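Long-range contact in dihydroneopterin triphosphate diphosphatase (Escherichia coli O157:H7, PDB 5U7E), which probably hydrolyses dihydroneopterin triphosphate to the monophosphate and pyrophosphate with the help of magnesium, a step of folate biosynthesis: residues P33-S38 against L132-S137. Numbering follows the deposited sequence.
Sequences PDFWQS and LTKSWS. With SO4 (sulfate ion), chain B.
This contact probably borders the substrate site: the linker between helices 126-132 and 136-147 carries S135, predicted to bind substrate, and lies against the start of strand 36-42. T133 OG1 donates to W36 O at 2.8 Å, nearly in line with the carbonyl (C=O...OG1 160°). The hydroxyl stands anti to the backbone N (chi1 -171°), which brings it to the strand and also lets it accept from S135 N, closing an ST turn. Threonine suits the place because one oxygen both donates across the contact and shapes its own loop.

In this Nudix fold the strand is an inner one of the mixed sheet, between strands 10-18 and 24-29, and the linker leads into the C-terminal helix. S135 is the N-cap of that helix, its OG bonded to N138 N; its CB rests 3.8 Å from F35 CZ. The buried F35 ring lies against the linker, its CE2 3.8 Å from T133 OG1. K134 serves doubly: its CE packs 4.0 Å from F35 CB and lies 3.7 Å from D34 O, while NZ reaches on to a salt bridge with D32. At the helix end of the linker, L132 CD2 meets W36 CB at 3.6 Å and also touches the indole near CG, a branched apolar group against a broad ring that K122 contacts by cation-pi. W136 NE1 donates to O3 of a sulfate, probably from the crystallisation liquor, at 3.0 Å, near the indole plane. A water ties the backbones together, accepting from W36 N and donating to D34 O and L132 O.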
loop_
_atom_site.group_PDB
_atom_site.type_symbol
_atom_site.label_atom_id
_atom_site.label_comp_id
_atom_site.label_asym_id
_atom_site.label_seq_id
_atom_site.Cartn_x
_atom_site.Cartn_y
_atom_site.Cartn_z
ATOM N N PRO A 33 -9.482 -1.790 -12.263
ATOM C CA PRO A 33 -10.593 -1.718 -11.297
ATOM C C PRO A 33 -10.837 -3.010 -10.535
ATOM O O PRO A 33 -11.550 -2.985 -9.525
ATOM C CB PRO A 33 -11.797 -1.351 -12.175
ATOM C CG PRO A 33 -11.199 -0.701 -13.384
ATOM C CD PRO A 33 -9.911 -1.431 -13.624
ATOM N N ASP A 34 -10.288 -4.134 -10.984
ATOM C CA ASP A 34 -10.377 -5.382 -10.237
ATOM C C ASP A 34 -9.259 -5.531 -9.215
ATOM O O ASP A 34 -9.186 -6.563 -8.541
ATOM C CB ASP A 34 -10.351 -6.580 -11.194
ATOM C CG ASP A 34 -11.540 -6.603 -12.130
ATOM O OD1 ASP A 34 -12.631 -6.146 -11.725
ATOM O OD2 ASP A 34 -11.382 -7.079 -13.273
ATOM N N PHE A 35 -8.399 -4.527 -9.085
ATOM C CA PHE A 35 -7.213 -4.580 -8.237
ATOM C C PHE A 35 -7.484 -3.721 -7.005
ATOM O O PHE A 35 -7.464 -2.489 -7.079
ATOM C CB PHE A 35 -5.989 -4.096 -9.014
ATOM C CG PHE A 35 -4.669 -4.416 -8.360
ATOM C CD1 PHE A 35 -3.506 -4.440 -9.113
ATOM C CD2 PHE A 35 -4.585 -4.682 -7.002
ATOM C CE1 PHE A 35 -2.288 -4.728 -8.526
ATOM C CE2 PHE A 35 -3.368 -4.970 -6.410
ATOM C CZ PHE A 35 -2.218 -4.991 -7.173
ATOM N N TRP A 36 -7.747 -4.375 -5.878
ATOM C CA TRP A 36 -7.869 -3.708 -4.589
ATOM C C TRP A 36 -6.588 -3.920 -3.794
ATOM O O TRP A 36 -6.024 -5.019 -3.789
ATOM C CB TRP A 36 -9.071 -4.236 -3.806
ATOM C CG TRP A 36 -10.392 -3.926 -4.438
ATOM C CD1 TRP A 36 -10.934 -4.521 -5.540
ATOM C CD2 TRP A 36 -11.346 -2.952 -3.999
ATOM N NE1 TRP A 36 -12.164 -3.975 -5.818
ATOM C CE2 TRP A 36 -12.440 -3.010 -4.885
ATOM C CE3 TRP A 36 -11.379 -2.035 -2.944
ATOM C CZ2 TRP A 36 -13.556 -2.186 -4.748
ATOM C CZ3 TRP A 36 -12.489 -1.218 -2.809
ATOM C CH2 TRP A 36 -13.561 -1.299 -3.707
ATOM N N GLN A 37 -6.134 -2.869 -3.117
ATOM C CA GLN A 37 -4.819 -2.894 -2.496
ATOM C C GLN A 37 -4.780 -1.950 -1.304
ATOM O O GLN A 37 -5.682 -1.137 -1.093
ATOM C CB GLN A 37 -3.736 -2.491 -3.497
ATOM C CG GLN A 37 -3.933 -1.083 -4.034
ATOM C CD GLN A 37 -2.765 -0.603 -4.869
ATOM O OE1 GLN A 37 -2.828 0.458 -5.490
ATOM N NE2 GLN A 37 -1.687 -1.381 -4.884
ATOM N N SER A 38 -3.704 -2.068 -0.532
ATOM C CA SER A 38 -3.335 -1.053 0.445
ATOM C C SER A 38 -2.629 0.085 -0.293
ATOM O O SER A 38 -2.605 0.136 -1.526
ATOM C CB SER A 38 -2.464 -1.664 1.541
ATOM O OG SER A 38 -3.070 -2.816 2.102
ATOM N N LEU A 132 -8.964 -10.624 -1.103
ATOM C CA LEU A 132 -9.496 -9.770 -2.159
ATOM C C LEU A 132 -8.400 -9.256 -3.086
ATOM O O LEU A 132 -8.588 -9.213 -4.307
ATOM C CB LEU A 132 -10.258 -8.596 -1.545
ATOM C CG LEU A 132 -10.732 -7.509 -2.512
ATOM C CD1 LEU A 132 -11.809 -8.046 -3.438
ATOM C CD2 LEU A 132 -11.227 -6.293 -1.745
ATOM N N THR A 133 -7.258 -8.861 -2.531
ATOM C CA THR A 133 -6.204 -8.261 -3.335
ATOM C C THR A 133 -5.635 -9.267 -4.330
ATOM O O THR A 133 -5.578 -10.472 -4.068
ATOM C CB THR A 133 -5.080 -7.733 -2.442
ATOM O OG1 THR A 133 -4.156 -6.976 -3.233
ATOM C CG2 THR A 133 -4.340 -8.891 -1.786
ATOM N N LYS A 134 -5.208 -8.757 -5.483
ATOM C CA LYS A 134 -4.539 -9.584 -6.478
ATOM C C LYS A 134 -3.028 -9.624 -6.289
ATOM O O LYS A 134 -2.357 -10.417 -6.957
ATOM C CB LYS A 134 -4.872 -9.089 -7.891
ATOM C CG LYS A 134 -6.343 -9.228 -8.258
ATOM C CD LYS A 134 -6.565 -9.168 -9.764
ATOM C CE LYS A 134 -6.201 -7.812 -10.337
ATOM N NZ LYS A 134 -6.498 -7.734 -11.796
ATOM N N SER A 135 -2.484 -8.799 -5.398
ATOM C CA SER A 135 -1.054 -8.773 -5.121
ATOM C C SER A 135 -0.734 -9.778 -4.022
ATOM O O SER A 135 -1.252 -9.665 -2.905
ATOM C CB SER A 135 -0.619 -7.367 -4.710
ATOM O OG SER A 135 0.624 -7.390 -4.030
ATOM N N TRP A 136 0.123 -10.756 -4.334
ATOM C CA TRP A 136 0.482 -11.746 -3.322
ATOM C C TRP A 136 1.287 -11.124 -2.188
ATOM O O TRP A 136 1.161 -11.554 -1.036
ATOM C CB TRP A 136 1.247 -12.916 -3.954
ATOM C CG TRP A 136 2.601 -12.586 -4.534
ATOM C CD1 TRP A 136 2.899 -12.368 -5.849
ATOM C CD2 TRP A 136 3.840 -12.475 -3.818
ATOM N NE1 TRP A 136 4.244 -12.114 -5.995
ATOM C CE2 TRP A 136 4.843 -12.174 -4.763
ATOM C CE3 TRP A 136 4.196 -12.591 -2.471
ATOM C CZ2 TRP A 136 6.179 -11.989 -4.403
ATOM C CZ3 TRP A 136 5.524 -12.408 -2.116
ATOM C CH2 TRP A 136 6.498 -12.110 -3.079
ATOM N N SER A 137 2.103 -10.109 -2.483
ATOM C CA SER A 137 2.838 -9.433 -1.420
ATOM C C SER A 137 1.893 -8.671 -0.499
ATOM O O SER A 137 2.091 -8.647 0.721
ATOM C CB SER A 137 3.886 -8.493 -2.017
ATOM O OG SER A 137 3.291 -7.514 -2.850
HETATM S S SO4 B . 6.627 -13.577 -8.561
HETATM O O1 SO4 B . 6.120 -14.597 -9.474
HETATM O O2 SO4 B . 7.946 -13.049 -8.898
HETATM O O3 SO4 B . 5.836 -12.351 -8.495
HETATM O O4 SO4 B . 6.807 -14.292 -7.301
HETATM O O HOH W 1 -7.989 -6.884 -6.226
#